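Local coordinates for small ribosomal subunit protein uS8 (Aquifex aeolicus, PDB 3RF2), which probably binds directly to the central domain of 16S rRNA as a primary binding protein and helps organise assembly of the platform of the 30S subunit, at residues D5-K15 against A109-S117; R35-F45 against I139-T150. All coordinates share one frame; numbering follows the deposited sequence.

Contact 1. Residues D5-K15 against A109-S117; sequences DPIADMFSAIK and AITNIVKVS. With SO4 (sulfate ion), chain D.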
loop_
_atom_site.group_PDB
_atom_site.type_symbol
_atom_site.label_atom_id
_atom_site.label_comp_id
_atom_site.label_asym_id
_atom_site.label_seq_id
_atom_site.Cartn_x
_atom_site.Cartn_y
_atom_site.Cartn_z
ATOM N N ASP A 5 5.569 3.136 13.125
ATOM C CA ASP A 5 5.111 3.820 11.912
ATOM C C ASP A 5 4.319 2.825 11.067
ATOM O O ASP A 5 4.909 1.986 10.397
ATOM C CB ASP A 5 6.326 4.338 11.123
ATOM C CG ASP A 5 5.943 5.116 9.860
ATOM O OD1 ASP A 5 4.836 4.910 9.302
ATOM O OD2 ASP A 5 6.780 5.929 9.407
ATOM N N PRO A 6 2.978 2.909 11.105
ATOM C CA PRO A 6 2.116 1.945 10.395
ATOM C C PRO A 6 2.324 1.943 8.879
ATOM O O PRO A 6 2.432 0.877 8.267
ATOM C CB PRO A 6 0.698 2.431 10.723
ATOM C CG PRO A 6 0.866 3.880 11.084
ATOM C CD PRO A 6 2.187 3.932 11.808
ATOM N N ILE A 7 2.360 3.123 8.278
ATOM C CA ILE A 7 2.568 3.217 6.844
ATOM C C ILE A 7 3.885 2.555 6.444
ATOM O O ILE A 7 3.958 1.854 5.437
ATOM C CB ILE A 7 2.483 4.666 6.369
ATOM C CG1 ILE A 7 1.032 5.139 6.465
ATOM C CG2 ILE A 7 2.982 4.800 4.941
ATOM C CD1 ILE A 7 0.889 6.455 7.144
ATOM N N ALA A 8 4.917 2.736 7.261
ATOM C CA ALA A 8 6.201 2.096 7.000
ATOM C C ALA A 8 6.109 0.575 7.143
ATOM O O ALA A 8 6.735 -0.166 6.396
ATOM C CB ALA A 8 7.285 2.664 7.924
ATOM N N ASP A 9 5.329 0.109 8.108
ATOM C CA ASP A 9 5.234 -1.329 8.351
ATOM C C ASP A 9 4.452 -2.050 7.235
ATOM O O ASP A 9 4.708 -3.215 6.931
ATOM C CB ASP A 9 4.657 -1.595 9.747
ATOM C CG ASP A 9 5.548 -1.035 10.866
ATOM O OD1 ASP A 9 6.792 -1.171 10.781
ATOM O OD2 ASP A 9 5.005 -0.446 11.828
ATOM N N MET A 10 3.517 -1.335 6.619
ATOM C CA MET A 10 2.830 -1.817 5.427
ATOM C C MET A 10 3.795 -2.000 4.251
ATOM O O MET A 10 3.681 -2.966 3.486
ATOM C CB MET A 10 1.705 -0.847 5.032
ATOM C CG MET A 10 0.845 -1.310 3.863
ATOM S SD MET A 10 -0.464 -0.149 3.392
ATOM C CE MET A 10 0.417 0.953 2.275
ATOM N N PHE A 11 4.732 -1.066 4.090
ATOM C CA PHE A 11 5.645 -1.137 2.952
ATOM C C PHE A 11 6.471 -2.405 3.077
ATOM O O PHE A 11 6.667 -3.126 2.094
ATOM C CB PHE A 11 6.545 0.091 2.872
ATOM C CG PHE A 11 5.827 1.339 2.456
ATOM C CD1 PHE A 11 4.582 1.267 1.854
ATOM C CD2 PHE A 11 6.398 2.590 2.673
ATOM C CE1 PHE A 11 3.910 2.420 1.464
ATOM C CE2 PHE A 11 5.739 3.743 2.292
ATOM C CZ PHE A 11 4.488 3.657 1.690
ATOM N N SER A 12 6.926 -2.674 4.299
ATOM C CA SER A 12 7.690 -3.882 4.622
ATOM C C SER A 12 6.941 -5.170 4.288
ATOM O O SER A 12 7.452 -6.015 3.553
ATOM C CB SER A 12 8.083 -3.896 6.104
ATOM O OG SER A 12 9.333 -3.247 6.283
ATOM N N ALA A 13 5.749 -5.327 4.859
ATOM C CA ALA A 13 4.883 -6.456 4.531
ATOM C C ALA A 13 4.753 -6.641 3.006
ATOM O O ALA A 13 4.924 -7.743 2.468
ATOM C CB ALA A 13 3.505 -6.260 5.160
ATOM N N ILE A 14 4.446 -5.550 2.313
ATOM C CA ILE A 14 4.235 -5.626 0.883
ATOM C C ILE A 14 5.484 -6.207 0.237
ATOM O O ILE A 14 5.407 -7.164 -0.541
ATOM C CB ILE A 14 3.922 -4.246 0.293
ATOM C CG1 ILE A 14 2.469 -3.878 0.591
ATOM C CG2 ILE A 14 4.150 -4.240 -1.205
ATOM C CD1 ILE A 14 2.145 -2.426 0.278
ATOM N N LYS A 15 6.638 -5.649 0.592
ATOM C CA LYS A 15 7.899 -6.077 0.002
ATOM C C LYS A 15 8.181 -7.557 0.264
ATOM O O LYS A 15 8.644 -8.272 -0.621
ATOM C CB LYS A 15 9.065 -5.205 0.495
ATOM C CG LYS A 15 9.193 -3.868 -0.250
ATOM C CD LYS A 15 10.013 -2.829 0.545
ATOM C CE LYS A 15 11.508 -3.178 0.591
ATOM N NZ LYS A 15 12.353 -2.048 1.090
ATOM N N ALA A 109 5.806 -5.735 -10.210
ATOM C CA ALA A 109 5.571 -4.372 -10.673
ATOM C C ALA A 109 6.294 -3.374 -9.762
ATOM O O ALA A 109 6.665 -2.286 -10.185
ATOM C CB ALA A 109 4.081 -4.073 -10.712
ATOM N N ILE A 110 6.484 -3.748 -8.503
ATOM C CA ILE A 110 7.192 -2.883 -7.578
ATOM C C ILE A 110 8.639 -3.310 -7.429
ATOM O O ILE A 110 8.919 -4.401 -6.945
ATOM C CB ILE A 110 6.549 -2.854 -6.192
ATOM C CG1 ILE A 110 5.158 -2.245 -6.286
ATOM C CG2 ILE A 110 7.418 -2.020 -5.230
ATOM C CD1 ILE A 110 4.381 -2.342 -4.993
ATOM N N THR A 111 9.556 -2.455 -7.861
ATOM C CA THR A 111 10.967 -2.742 -7.650
ATOM C C THR A 111 11.328 -2.397 -6.210
ATOM O O THR A 111 12.017 -3.163 -5.539
ATOM C CB THR A 111 11.856 -1.982 -8.620
ATOM O OG1 THR A 111 11.613 -2.467 -9.950
ATOM C CG2 THR A 111 13.339 -2.173 -8.247
ATOM N N ASN A 112 10.825 -1.261 -5.728
ATOM C CA ASN A 112 11.050 -0.875 -4.348
ATOM C C ASN A 112 10.052 0.162 -3.912
ATOM O O ASN A 112 9.468 0.873 -4.724
ATOM C CB ASN A 112 12.480 -0.323 -4.162
ATOM C CG ASN A 112 13.046 -0.597 -2.766
ATOM O OD1 ASN A 112 12.309 -0.827 -1.801
ATOM N ND2 ASN A 112 14.364 -0.572 -2.661
ATOM N N ILE A 113 9.871 0.256 -2.607
ATOM C CA ILE A 113 8.955 1.218 -2.044
ATOM C C ILE A 113 9.486 1.595 -0.677
ATOM O O ILE A 113 9.694 0.737 0.164
ATOM C CB ILE A 113 7.519 0.655 -1.979
ATOM C CG1 ILE A 113 6.577 1.637 -1.289
ATOM C CG2 ILE A 113 7.475 -0.682 -1.293
ATOM C CD1 ILE A 113 5.124 1.319 -1.545
ATOM N N VAL A 114 9.730 2.883 -0.472
ATOM C CA VAL A 114 10.463 3.340 0.697
ATOM C C VAL A 114 9.810 4.569 1.303
ATOM O O VAL A 114 9.430 5.505 0.590
ATOM C CB VAL A 114 11.907 3.700 0.338
ATOM C CG1 VAL A 114 12.623 2.494 -0.238
ATOM C CG2 VAL A 114 11.910 4.814 -0.656
ATOM N N LYS A 115 9.683 4.557 2.629
ATOM C CA LYS A 115 9.117 5.679 3.363
ATOM C C LYS A 115 10.107 6.854 3.316
ATOM O O LYS A 115 11.300 6.672 3.461
ATOM C CB LYS A 115 8.818 5.263 4.805
ATOM C CG LYS A 115 8.069 6.316 5.634
ATOM C CD LYS A 115 6.578 6.016 5.702
ATOM C CE LYS A 115 5.759 7.258 5.960
ATOM N NZ LYS A 115 5.951 7.773 7.350
ATOM N N VAL A 116 9.580 8.052 3.110
ATOM C CA VAL A 116 10.396 9.253 3.110
ATOM C C VAL A 116 10.190 9.985 4.429
ATOM O O VAL A 116 10.979 9.844 5.356
ATOM C CB VAL A 116 10.037 10.173 1.936
ATOM C CG1 VAL A 116 10.778 11.487 2.040
ATOM C CG2 VAL A 116 10.340 9.485 0.616
ATOM N N SER A 117 9.108 10.748 4.520
ATOM C CA SER A 117 8.783 11.451 5.750
ATOM C C SER A 117 8.606 10.469 6.902
ATOM O O SER A 117 7.906 9.470 6.773
ATOM C CB SER A 117 7.515 12.279 5.569
ATOM O OG SER A 117 7.468 13.344 6.494
HETATM S S SO4 D . 16.194 -2.325 0.316
HETATM O O1 SO4 D . 15.306 -1.193 0.069
HETATM O O2 SO4 D . 16.584 -2.338 1.723
HETATM O O3 SO4 D . 17.365 -2.209 -0.551
HETATM O O4 SO4 D . 15.478 -3.567 0.054
#
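Lys15 and Asn112 share one sulfate oxygen at an edge of the contact: Asn112 ND2 gives SO4 O1 a nearly straight bond of 3.0 Å (169°), and Lys15 NZ adds a weak one. The anion probably comes from the crystallisation liquor. The amide is fixed from its other end too, because Asn112 OD1 accepts from Lys15 NZ at 3.1 Å, on a lone pair in the carbonyl plane, and from its own Ile113 N. Behind this polar edge, residues 6-15 of helix 6-19 run nearly antiparallel to strand 113-115 of the second, mostly C-terminal sheet of uS8, the two short axes 8.2 Å apart. Asn112 forms a classic beta bulge with Thr111 opposite Trp168. Phe11 and Ile113 carry the apolar centre. With CG1 anti to its backbone N (chi1 176°), Ile113 crosses the Phe11 side chain at about a right angle, its CG1 over the middle of one ring face, 3.8 Å from the centroid in a CH-pi contact; Ile7 O lies over the opposite face. Lys115 N comes to the ring edge near its plane. Beyond it the Lys115 chain, bent at CB-CG and again near its end, passes Ala8 CB and Ile7 CG2 to reach the start of the helix. There the N-cap residue Asp5 uses both oxygens: OD1 accepts from Ala8 N at 3.0 Å, met from above the carboxylate plane, while OD2 takes Lys115 NZ in a salt bridge on its syn lone pair. The Lys115 ammonium is gripped twice, by Asp5 OD2 at 2.9 Å and by Ser117 O at 2.7 Å.

Contact 2. Residues R35-F45 against I139-T150; sequences RILDVLKKEGF and IAIVSTDAGVMT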
loop_
_atom_site.group_PDB
_atom_site.type_symbol
_atom_site.label_atom_id
_atom_site.label_comp_id
_atom_site.label_asym_id
_atom_site.label_seq_id
_atom_site.Cartn_x
_atom_site.Cartn_y
_atom_site.Cartn_z
ATOM N N ARG A 35 -5.784 5.621 0.937
ATOM C CA ARG A 35 -5.525 6.599 -0.115
ATOM C C ARG A 35 -4.225 6.273 -0.801
ATOM O O ARG A 35 -4.063 6.543 -1.986
ATOM C CB ARG A 35 -5.495 8.032 0.406
ATOM C CG ARG A 35 -6.865 8.673 0.505
ATOM C CD ARG A 35 -6.762 10.177 0.693
ATOM N NE ARG A 35 -8.045 10.770 1.064
ATOM C CZ ARG A 35 -8.536 10.751 2.298
ATOM N NH1 ARG A 35 -7.852 10.160 3.267
ATOM N NH2 ARG A 35 -9.712 11.309 2.563
ATOM N N ILE A 36 -3.298 5.696 -0.046
ATOM C CA ILE A 36 -1.995 5.319 -0.601
ATOM C C ILE A 36 -2.127 4.138 -1.568
ATOM O O ILE A 36 -1.619 4.182 -2.679
ATOM C CB ILE A 36 -0.988 4.973 0.501
ATOM C CG1 ILE A 36 -0.593 6.242 1.269
ATOM C CG2 ILE A 36 0.265 4.335 -0.101
ATOM C CD1 ILE A 36 0.231 5.949 2.496
ATOM N N LEU A 37 -2.850 3.112 -1.133
ATOM C CA LEU A 37 -3.122 1.948 -1.958
ATOM C C LEU A 37 -3.870 2.328 -3.207
ATOM O O LEU A 37 -3.716 1.687 -4.241
ATOM C CB LEU A 37 -3.917 0.924 -1.179
ATOM C CG LEU A 37 -3.153 0.245 -0.059
ATOM C CD1 LEU A 37 -4.087 -0.651 0.766
ATOM C CD2 LEU A 37 -2.100 -0.564 -0.701
ATOM N N ASP A 38 -4.683 3.372 -3.118
ATOM C CA ASP A 38 -5.443 3.825 -4.278
ATOM C C ASP A 38 -4.529 4.479 -5.299
ATOM O O ASP A 38 -4.726 4.318 -6.514
ATOM C CB ASP A 38 -6.563 4.776 -3.866
ATOM C CG ASP A 38 -7.923 4.104 -3.859
ATOM O OD1 ASP A 38 -8.035 2.974 -3.345
ATOM O OD2 ASP A 38 -8.879 4.701 -4.395
ATOM N N VAL A 39 -3.523 5.198 -4.811
ATOM C CA VAL A 39 -2.477 5.679 -5.712
ATOM C C VAL A 39 -1.737 4.511 -6.365
ATOM O O VAL A 39 -1.494 4.508 -7.572
ATOM C CB VAL A 39 -1.421 6.537 -4.993
ATOM C CG1 VAL A 39 -0.395 7.064 -6.016
ATOM C CG2 VAL A 39 -2.087 7.679 -4.199
ATOM N N LEU A 40 -1.360 3.532 -5.552
ATOM C CA LEU A 40 -0.577 2.403 -6.044
ATOM C C LEU A 40 -1.347 1.622 -7.125
ATOM O O LEU A 40 -0.766 1.196 -8.127
ATOM C CB LEU A 40 -0.179 1.481 -4.885
ATOM C CG LEU A 40 0.887 1.956 -3.891
ATOM C CD1 LEU A 40 1.121 0.900 -2.834
ATOM C CD2 LEU A 40 2.188 2.242 -4.615
ATOM N N LYS A 41 -2.646 1.450 -6.916
ATOM C CA LYS A 41 -3.511 0.771 -7.885
ATOM C C LYS A 41 -3.654 1.581 -9.174
ATOM O O LYS A 41 -3.539 1.061 -10.286
ATOM C CB LYS A 41 -4.896 0.561 -7.297
ATOM C CG LYS A 41 -5.825 -0.256 -8.204
ATOM C CD LYS A 41 -7.239 -0.138 -7.695
ATOM C CE LYS A 41 -8.205 -0.995 -8.508
ATOM N NZ LYS A 41 -9.534 -1.064 -7.829
ATOM N N LYS A 42 -3.908 2.872 -9.004
ATOM C CA LYS A 42 -4.048 3.779 -10.124
ATOM C C LYS A 42 -2.776 3.818 -10.979
ATOM O O LYS A 42 -2.854 3.957 -12.195
ATOM C CB LYS A 42 -4.392 5.178 -9.603
ATOM C CG LYS A 42 -4.538 6.224 -10.692
ATOM C CD LYS A 42 -4.743 7.624 -10.114
ATOM C CE LYS A 42 -4.659 8.684 -11.205
ATOM N NZ LYS A 42 -3.345 8.621 -11.911
ATOM N N GLU A 43 -1.605 3.703 -10.350
ATOM C CA GLU A 43 -0.348 3.769 -11.092
ATOM C C GLU A 43 0.115 2.427 -11.635
ATOM O O GLU A 43 1.096 2.360 -12.369
ATOM C CB GLU A 43 0.760 4.369 -10.225
ATOM C CG GLU A 43 0.500 5.809 -9.868
ATOM C CD GLU A 43 0.483 6.690 -11.086
ATOM O OE1 GLU A 43 1.422 6.564 -11.908
ATOM O OE2 GLU A 43 -0.475 7.490 -11.225
ATOM N N GLY A 44 -0.573 1.360 -11.252
ATOM C CA GLY A 44 -0.247 0.041 -11.759
ATOM C C GLY A 44 0.804 -0.703 -10.963
ATOM O O GLY A 44 1.394 -1.666 -11.451
ATOM N N PHE A 45 1.044 -0.265 -9.731
ATOM C CA PHE A 45 2.043 -0.886 -8.887
ATOM C C PHE A 45 1.477 -2.080 -8.127
ATOM O O PHE A 45 2.225 -2.972 -7.742
ATOM C CB PHE A 45 2.654 0.139 -7.926
ATOM C CG PHE A 45 3.687 1.025 -8.571
ATOM C CD1 PHE A 45 4.924 0.518 -8.913
ATOM C CD2 PHE A 45 3.423 2.353 -8.825
ATOM C CE1 PHE A 45 5.878 1.314 -9.500
ATOM C CE2 PHE A 45 4.378 3.165 -9.428
ATOM C CZ PHE A 45 5.608 2.643 -9.764
ATOM N N ILE A 139 7.585 7.174 -8.771
ATOM C CA ILE A 139 6.699 8.184 -8.215
ATOM C C ILE A 139 7.035 8.500 -6.782
ATOM O O ILE A 139 7.559 7.661 -6.051
ATOM C CB ILE A 139 5.231 7.734 -8.215
ATOM C CG1 ILE A 139 5.034 6.527 -7.303
ATOM C CG2 ILE A 139 4.738 7.432 -9.634
ATOM C CD1 ILE A 139 3.562 6.062 -7.233
ATOM N N ALA A 140 6.722 9.729 -6.385
ATOM C CA ALA A 140 6.630 10.064 -4.983
ATOM C C ALA A 140 5.154 10.078 -4.678
ATOM O O ALA A 140 4.350 10.550 -5.486
ATOM C CB ALA A 140 7.237 11.431 -4.700
ATOM N N ILE A 141 4.789 9.541 -3.523
ATOM C CA ILE A 141 3.428 9.690 -3.046
ATOM C C ILE A 141 3.407 10.813 -2.010
ATOM O O ILE A 141 4.162 10.774 -1.037
ATOM C CB ILE A 141 2.904 8.375 -2.436
ATOM C CG1 ILE A 141 2.798 7.303 -3.535
ATOM C CG2 ILE A 141 1.577 8.624 -1.753
ATOM C CD1 ILE A 141 2.595 5.904 -3.017
ATOM N N VAL A 142 2.556 11.811 -2.235
ATOM C CA VAL A 142 2.569 13.029 -1.441
ATOM C C VAL A 142 1.211 13.369 -0.853
ATOM O O VAL A 142 0.200 13.376 -1.557
ATOM C CB VAL A 142 3.037 14.237 -2.275
ATOM C CG1 VAL A 142 4.439 13.985 -2.845
ATOM C CG2 VAL A 142 2.070 14.506 -3.389
ATOM N N SER A 143 1.196 13.681 0.442
ATOM C CA SER A 143 -0.033 14.098 1.104
ATOM C C SER A 143 -0.219 15.603 0.973
ATOM O O SER A 143 0.509 16.378 1.594
ATOM C CB SER A 143 -0.001 13.703 2.578
ATOM O OG SER A 143 -1.156 14.174 3.248
ATOM N N THR A 144 -1.188 16.008 0.155
ATOM C CA THR A 144 -1.425 17.415 -0.107
ATOM C C THR A 144 -2.689 17.870 0.604
ATOM O O THR A 144 -3.389 17.066 1.223
ATOM C CB THR A 144 -1.637 17.686 -1.604
ATOM O OG1 THR A 144 -3.011 17.453 -1.936
ATOM C CG2 THR A 144 -0.755 16.792 -2.449
ATOM N N ASP A 145 -2.996 19.157 0.517
ATOM C CA ASP A 145 -4.228 19.630 1.132
ATOM C C ASP A 145 -5.412 19.321 0.208
ATOM O O ASP A 145 -6.542 19.743 0.454
ATOM C CB ASP A 145 -4.153 21.125 1.475
ATOM C CG ASP A 145 -4.128 22.021 0.242
ATOM O OD1 ASP A 145 -4.263 21.514 -0.893
ATOM O OD2 ASP A 145 -3.990 23.250 0.415
ATOM N N ALA A 146 -5.132 18.585 -0.862
ATOM C CA ALA A 146 -6.165 18.175 -1.801
ATOM C C ALA A 146 -6.241 16.656 -1.919
ATOM O O ALA A 146 -6.836 16.125 -2.857
ATOM C CB ALA A 146 -5.919 18.808 -3.159
ATOM N N GLY A 147 -5.642 15.958 -0.962
ATOM C CA GLY A 147 -5.616 14.507 -0.985
ATOM C C GLY A 147 -4.244 13.932 -1.318
ATOM O O GLY A 147 -3.288 14.665 -1.592
ATOM N N VAL A 148 -4.166 12.603 -1.285
ATOM C CA VAL A 148 -2.929 11.858 -1.446
ATOM C C VAL A 148 -2.799 11.507 -2.913
ATOM O O VAL A 148 -3.726 10.943 -3.486
ATOM C CB VAL A 148 -2.978 10.569 -0.601
ATOM C CG1 VAL A 148 -1.748 9.708 -0.828
ATOM C CG2 VAL A 148 -3.122 10.911 0.880
ATOM N N MET A 149 -1.663 11.835 -3.528
ATOM C CA MET A 149 -1.530 11.727 -4.981
ATOM C C MET A 149 -0.067 11.630 -5.398
ATOM O O MET A 149 0.826 11.684 -4.556
ATOM C CB MET A 149 -2.169 12.949 -5.645
ATOM C CG MET A 149 -1.645 14.277 -5.084
ATOM S SD MET A 149 -2.214 15.760 -5.951
ATOM C CE MET A 149 -3.897 15.915 -5.333
ATOM N N THR A 150 0.182 11.512 -6.699
ATOM C CA THR A 150 1.550 11.397 -7.174
ATOM C C THR A 150 2.211 12.752 -7.246
ATOM O O THR A 150 1.559 13.793 -7.117
ATOM C CB THR A 150 1.651 10.707 -8.548
ATOM O OG1 THR A 150 0.976 11.489 -9.537
ATOM C CG2 THR A 150 1.025 9.336 -8.496
HETATM O O HOH W 1 0.391 10.574 -12.168
#
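Helix 35-43 runs at 143° to strand 139-144, with the short axes 9.8 Å apart, and the backbones come nearest beside the corner at Val148, whose CA lies 6.0 Å from Arg35 CA. Val39 is the centre of the packing. Its CG1, anti to the backbone N (chi1 -177°), reaches Thr150 CG2 at 3.7 Å and slides past Ile141 CG1, while CG2 rests on Val148, 3.9 Å from its CG1. One turn earlier, the aliphatic part of Arg35 lies over Val148, CB and CD both touching its CG2. Strands 139-144 and 149-150 form an antiparallel hairpin of the second uS8 sheet, and an ST turn at Thr144 shapes its tip: OG1 accepts from Ala146 N at 2.6 Å and donates to Gly147 O. Ile141 CD1 sits 4.0 Å from both Leu40 CD2 and Ile36 CG2. After the helix ends in a Schellman motif at Gly44, Phe45 brings CE2 to within 3.7 Å of Ile139 CD1. Glu43, bent at CB-CG, meets Thr150 from the opposite direction, its OE2 against CG2; the Thr150 hydroxyl caps Glu153 N of helix 151-156, and a water bound to Thr150 OG1 also makes a weak bond to Glu43 OE2.

Overall arrangement
Contacts 1 and 2 set two successive helices, 6-19 and 31-43, against one antiparallel sheet, their centres about 13 Å apart. Strand 161-167 joins them, pairing with both 113-115 and 139-144, and its side chains touch residues of each contact. The segments alternate along the chain, and both N-terminal helices meet strands that come after residues 59-93, a region not found in other S8 sequences. Direct packing also links the contacts: Ile7 CG2 lies 3.9 Å from Ile36 CD1 between the helices, and Ile110 CG1 lies 3.4 Å from Phe45 O. The sulfate belongs to contact 1, whereas contact 2 is largely buried and apolar.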